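PDB 3VTH: hydrogenase maturation factor from Thermoanaerobacter tengcongensis, which probably transfers a carbamoyl group from carbamoyl phosphate, with ATP, to the C-terminal cysteine of HypE during [NiFe]-hydrogenase maturation. Local coordinates for residues Arg365-Val370 / Ser424-Asp429; Tyr409-Cys414 / Asn437-Gln442. All coordinates share one frame; numbering follows the deposited sequence.

Interaction 1 (Arg365-Val370 / Ser424-Asp429); sequences RIDDSV and SHHIGD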
# COMPACT_ATOMS: atom_id res chain seq x y z
N ARG A 365 7.48 -12.27 3.63
CA ARG A 365 6.26 -12.34 2.81
C ARG A 365 5.73 -10.92 2.62
O ARG A 365 6.02 -10.03 3.44
CB ARG A 365 5.21 -13.23 3.49
CG ARG A 365 4.32 -12.49 4.50
CD ARG A 365 3.57 -13.49 5.31
NE ARG A 365 4.41 -14.11 6.33
CZ ARG A 365 4.13 -15.27 6.91
NH1 ARG A 365 3.03 -15.95 6.56
NH2 ARG A 365 4.95 -15.77 7.82
N ILE A 366 4.98 -10.69 1.53
CA ILE A 366 4.47 -9.36 1.22
C ILE A 366 3.31 -9.46 0.23
O ILE A 366 3.42 -10.12 -0.79
CB ILE A 366 5.61 -8.40 0.71
CG1 ILE A 366 5.09 -6.98 0.45
CG2 ILE A 366 6.32 -8.97 -0.54
CD1 ILE A 366 6.23 -5.88 0.42
N ASP A 367 2.19 -8.82 0.54
CA ASP A 367 1.03 -8.85 -0.35
C ASP A 367 1.21 -8.01 -1.61
O ASP A 367 2.08 -7.14 -1.66
CB ASP A 367 -0.20 -8.36 0.42
CG ASP A 367 -0.77 -9.42 1.33
OD1 ASP A 367 -1.27 -10.45 0.81
OD2 ASP A 367 -0.69 -9.26 2.56
N ASP A 368 0.36 -8.24 -2.60
CA ASP A 368 0.29 -7.34 -3.75
C ASP A 368 -0.15 -5.95 -3.30
O ASP A 368 -0.96 -5.81 -2.38
CB ASP A 368 -0.71 -7.86 -4.79
CG ASP A 368 -0.33 -9.22 -5.35
OD1 ASP A 368 0.88 -9.58 -5.30
OD2 ASP A 368 -1.25 -9.93 -5.81
N SER A 369 0.41 -4.92 -3.93
CA SER A 369 -0.04 -3.54 -3.71
C SER A 369 -1.33 -3.30 -4.48
O SER A 369 -1.61 -3.99 -5.46
CB SER A 369 1.02 -2.55 -4.18
OG SER A 369 2.15 -2.59 -3.33
N VAL A 370 -2.13 -2.36 -4.00
CA VAL A 370 -3.34 -1.92 -4.67
C VAL A 370 -3.26 -0.41 -4.80
O VAL A 370 -3.08 0.29 -3.81
CB VAL A 370 -4.63 -2.32 -3.89
CG1 VAL A 370 -5.89 -1.87 -4.64
CG2 VAL A 370 -4.66 -3.86 -3.66
N SER A 424 6.11 0.04 7.18
CA SER A 424 6.10 -1.37 6.83
C SER A 424 5.14 -1.60 5.69
O SER A 424 4.22 -0.80 5.45
CB SER A 424 5.68 -2.22 8.02
OG SER A 424 4.27 -2.17 8.25
N HIS A 425 5.35 -2.71 4.99
CA HIS A 425 4.34 -3.19 4.07
C HIS A 425 3.04 -3.48 4.84
O HIS A 425 3.07 -3.69 6.05
CB HIS A 425 4.82 -4.43 3.33
CG HIS A 425 5.07 -5.63 4.21
ND1 HIS A 425 6.24 -5.79 4.94
CD2 HIS A 425 4.33 -6.74 4.44
CE1 HIS A 425 6.20 -6.94 5.59
NE2 HIS A 425 5.05 -7.54 5.30
N HIS A 426 1.93 -3.47 4.11
CA HIS A 426 0.62 -3.86 4.64
C HIS A 426 0.71 -5.13 5.48
O HIS A 426 1.21 -6.17 5.02
CB HIS A 426 -0.31 -4.11 3.45
CG HIS A 426 -1.65 -4.65 3.83
ND1 HIS A 426 -1.98 -5.98 3.68
CD2 HIS A 426 -2.75 -4.04 4.32
CE1 HIS A 426 -3.24 -6.17 4.06
NE2 HIS A 426 -3.73 -5.01 4.44
N ILE A 427 0.24 -5.05 6.72
CA ILE A 427 0.24 -6.20 7.62
C ILE A 427 -1.15 -6.84 7.64
O ILE A 427 -1.27 -8.06 7.51
CB ILE A 427 0.67 -5.79 9.07
CG1 ILE A 427 2.09 -5.17 9.07
CG2 ILE A 427 0.53 -6.97 10.06
CD1 ILE A 427 3.22 -6.13 8.61
N GLY A 428 -2.19 -6.03 7.78
CA GLY A 428 -3.58 -6.52 7.73
C GLY A 428 -4.36 -6.05 8.96
O GLY A 428 -3.82 -5.35 9.80
N ASP A 429 -5.63 -6.43 9.05
CA ASP A 429 -6.46 -6.08 10.20
C ASP A 429 -5.92 -6.80 11.44
O ASP A 429 -5.84 -8.02 11.44
CB ASP A 429 -7.93 -6.50 9.94
CG ASP A 429 -8.58 -5.70 8.81
OD1 ASP A 429 -7.98 -4.72 8.29
OD2 ASP A 429 -9.72 -6.05 8.44
O HOH W 1 1.44 -7.85 3.15

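Interaction 2 (Tyr409-Cys414 / Asn437-Gln442); sequences YKNTFC and NYYIEQ. With AP2 (phosphomethylphosphonic acid adenosyl ester), chain H.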
# COMPACT_ATOMS: atom_id res chain seq x y z
N TYR A 409 -7.42 -1.52 11.62
CA TYR A 409 -7.66 -1.90 10.22
C TYR A 409 -6.43 -1.65 9.37
O TYR A 409 -5.75 -0.63 9.55
CB TYR A 409 -8.80 -1.09 9.61
CG TYR A 409 -10.15 -1.37 10.21
CD1 TYR A 409 -10.84 -2.55 9.94
CD2 TYR A 409 -10.76 -0.43 11.05
CE1 TYR A 409 -12.11 -2.81 10.48
CE2 TYR A 409 -12.03 -0.67 11.60
CZ TYR A 409 -12.70 -1.86 11.31
OH TYR A 409 -13.94 -2.08 11.86
N LYS A 410 -6.17 -2.56 8.44
CA LYS A 410 -5.16 -2.34 7.41
C LYS A 410 -3.83 -1.91 8.03
O LYS A 410 -3.15 -0.99 7.55
CB LYS A 410 -5.66 -1.26 6.43
CG LYS A 410 -6.92 -1.66 5.61
CD LYS A 410 -7.43 -0.43 4.84
CE LYS A 410 -8.61 -0.74 3.88
NZ LYS A 410 -9.81 -1.37 4.56
N ASN A 411 -3.46 -2.57 9.12
CA ASN A 411 -2.33 -2.08 9.90
C ASN A 411 -1.01 -1.99 9.12
O ASN A 411 -0.69 -2.87 8.33
CB ASN A 411 -2.17 -2.91 11.16
CG ASN A 411 -0.93 -2.51 11.96
OD1 ASN A 411 -1.00 -1.74 12.93
ND2 ASN A 411 0.21 -3.00 11.54
N THR A 412 -0.27 -0.90 9.36
CA THR A 412 1.16 -0.87 9.13
C THR A 412 1.77 -0.26 10.39
O THR A 412 1.08 0.43 11.15
CB THR A 412 1.54 0.04 7.94
OG1 THR A 412 1.05 1.36 8.19
CG2 THR A 412 0.98 -0.50 6.60
N PHE A 413 3.06 -0.52 10.59
CA PHE A 413 3.85 0.18 11.59
C PHE A 413 4.91 1.00 10.86
O PHE A 413 5.13 0.79 9.67
CB PHE A 413 4.48 -0.81 12.59
CG PHE A 413 5.39 -1.82 11.95
CD1 PHE A 413 6.72 -1.51 11.67
CD2 PHE A 413 4.92 -3.10 11.65
CE1 PHE A 413 7.59 -2.47 11.08
CE2 PHE A 413 5.78 -4.07 11.07
CZ PHE A 413 7.11 -3.75 10.79
N CYS A 414 5.51 1.97 11.55
CA CYS A 414 6.54 2.81 10.92
C CYS A 414 7.68 3.04 11.90
O CYS A 414 7.43 3.26 13.08
CB CYS A 414 5.91 4.15 10.48
SG CYS A 414 7.04 5.31 9.68
N ASN A 437 0.65 -12.19 15.74
CA ASN A 437 1.95 -12.88 15.74
C ASN A 437 2.83 -12.45 14.57
O ASN A 437 4.03 -12.23 14.73
CB ASN A 437 1.79 -14.41 15.73
CG ASN A 437 1.25 -14.96 17.03
OD1 ASN A 437 0.82 -16.11 17.09
ND2 ASN A 437 1.26 -14.14 18.08
N TYR A 438 2.20 -12.34 13.41
CA TYR A 438 2.85 -11.89 12.18
C TYR A 438 3.30 -10.42 12.26
O TYR A 438 4.45 -10.10 11.91
CB TYR A 438 1.88 -12.10 11.03
CG TYR A 438 2.28 -11.51 9.70
CD1 TYR A 438 1.37 -10.74 8.98
CD2 TYR A 438 3.56 -11.72 9.15
CE1 TYR A 438 1.70 -10.20 7.73
CE2 TYR A 438 3.91 -11.14 7.90
CZ TYR A 438 2.97 -10.40 7.20
OH TYR A 438 3.27 -9.85 5.97
N TYR A 439 2.42 -9.55 12.73
CA TYR A 439 2.78 -8.18 13.07
C TYR A 439 4.03 -8.13 13.96
O TYR A 439 4.98 -7.44 13.64
CB TYR A 439 1.59 -7.54 13.78
CG TYR A 439 1.76 -6.17 14.36
CD1 TYR A 439 1.93 -6.01 15.73
CD2 TYR A 439 1.66 -5.03 13.57
CE1 TYR A 439 2.02 -4.74 16.31
CE2 TYR A 439 1.75 -3.75 14.14
CZ TYR A 439 1.93 -3.62 15.52
OH TYR A 439 2.02 -2.38 16.12
N ILE A 440 4.01 -8.88 15.06
CA ILE A 440 5.12 -8.88 16.03
C ILE A 440 6.44 -9.27 15.39
O ILE A 440 7.46 -8.63 15.64
CB ILE A 440 4.84 -9.79 17.25
CG1 ILE A 440 3.77 -9.17 18.13
CG2 ILE A 440 6.12 -10.04 18.07
CD1 ILE A 440 3.90 -7.68 18.29
N GLU A 441 6.41 -10.32 14.57
CA GLU A 441 7.59 -10.83 13.89
C GLU A 441 8.12 -9.85 12.83
O GLU A 441 9.34 -9.77 12.61
CB GLU A 441 7.31 -12.20 13.24
CG GLU A 441 6.84 -12.14 11.74
CD GLU A 441 7.17 -13.41 10.94
OE1 GLU A 441 7.87 -14.31 11.48
OE2 GLU A 441 6.73 -13.51 9.77
N GLN A 442 7.23 -9.14 12.15
CA GLN A 442 7.65 -8.15 11.18
C GLN A 442 8.32 -6.96 11.86
O GLN A 442 9.31 -6.44 11.35
CB GLN A 442 6.48 -7.71 10.29
CG GLN A 442 6.08 -8.80 9.28
CD GLN A 442 7.26 -9.36 8.50
OE1 GLN A 442 7.83 -8.69 7.63
NE2 GLN A 442 7.65 -10.59 8.82
PB AP2 H . -11.32 3.70 10.55
O1B AP2 H . -12.68 4.10 10.03
O2B AP2 H . -10.39 4.82 10.91
O3B AP2 H . -11.41 2.60 11.57
C3A AP2 H . -10.57 2.90 9.11
PA AP2 H . -10.22 4.00 7.71
O1A AP2 H . -9.39 3.08 6.82
O2A AP2 H . -9.68 5.37 8.05
O5' AP2 H . -11.66 4.27 7.03
C5' AP2 H . -12.29 3.18 6.37
C4' AP2 H . -13.73 3.61 6.18
O4' AP2 H . -13.80 4.59 5.14
C3' AP2 H . -14.62 2.48 5.71
O3' AP2 H . -14.99 1.63 6.81
C2' AP2 H . -15.77 3.27 5.13
O2' AP2 H . -16.62 3.64 6.22
C1' AP2 H . -15.09 4.50 4.51
N9 AP2 H . -14.99 4.26 3.04
C8 AP2 H . -14.28 3.29 2.40
N7 AP2 H . -14.47 3.34 1.06
C5 AP2 H . -15.32 4.36 0.81
C6 AP2 H . -15.94 4.96 -0.39
N6 AP2 H . -15.69 4.48 -1.64
N1 AP2 H . -16.79 6.01 -0.20
C2 AP2 H . -17.05 6.52 1.02
N3 AP2 H . -16.52 6.01 2.16
C4 AP2 H . -15.67 4.95 2.11

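Interaction 1 (Arg365-Val370 / Ser424-Asp429)
The carbonyl of Arg365 meets the imidazole of His425 without bonding to it: O lies 3.3 Å from NE2, but the angle is poor, and that nitrogen is hydrogen-bonded to Tyr438 OH, as ND1 is to Tyr446 OH. With both nitrogens held, the ring has little freedom to turn. The guanidinium of Arg365 is engaged differently, NH1 bonding to Ile337 O. Ile366 supplies the apolar part. Its CG1 branch runs anti to the backbone N (chi1 -177°), which sets CD1 3.5 Å from CB of His425. Asp367 shows how a single water can join two loops that share no direct hydrogen bond. The water accepts from Asp367 N (2.9 Å) and donates to Asp367 OD2 (2.6 Å) and to His426 O (2.5 Å). The same OD2 also comes to the edge of the His426 imidazole, 3.7 Å from ND1, the carboxylate and ring planes lying 68° apart; ND1 is buried here and finds no hydrogen-bond partner. The whole contact joins the loop leading into strand 370-374, beside strand 283-287, to the loop between strand 420-423 and helix 433-449, whose Tyr438, Gln442 and Tyr446 flank His425.

Interaction 2 (Tyr409-Cys414 / Asn437-Gln442)
Ring and apolar contacts carry most of the meeting between Phe413 and the helix bearing Tyr439 and Gln442. The Phe413 and Tyr439 side chains slide past each other in opposite directions, with CD2 of Phe413 4.1 Å from CE2 of Tyr439. CB of Gln442 lies in the plane of the Phe413 ring, at its edge, 3.8 Å from CE2, while the Gln442 amide bends away at chi2 (-50°). Tyr446, a turn further on, adds an edge-to-face stack with Phe413. Polar groups come second. The amide of Asn411, its CG anti to the backbone N (chi1 175°), reaches the edge of the Tyr439 ring, where its CG is 3.7 Å from CE2 and the two planes stand 79° apart. An alanine here removes the amide, which would probably open a gap at that edge of Tyr439 and let the ring shift. Tyr439 OH bonds to Val405 O, so the ring is gripped at its far end too. Midway along the loop, CD2 of Tyr409 lies 3.1 Å from O3B of the nucleotide analogue AP2. A loop between antiparallel strands 402-404 and 414-417 that brings its middle to a nucleotide's phosphonate is consistent with the first phosphate loop of the actin-like ATPase fold.

In the fold
The two contacts, centred about 9 Å apart, illustrate how neighbouring loops packed on one helix, 433-449, can lie between two nucleotide sites. Their segments alternate along the chain and are joined by backbone: Ser424 N and Phe413 O, 2.8 Å apart, probably form a hydrogen bond, and Asn411 faces Ile427 and Gly428 in a classic beta bulge. Asp429 OD1 probably bonds to Lys410 N, also at 2.8 Å. Interaction 1 borders the APC site: the side chain of Asp367, a magnesium ligand in another structure of this protein, lies about 4 Å from the magnesium bound here, too far for direct coordination. In interaction 2, Tyr409 belongs to the AP2 pocket, while the Asn411 side chain is about 11 Å from the iron.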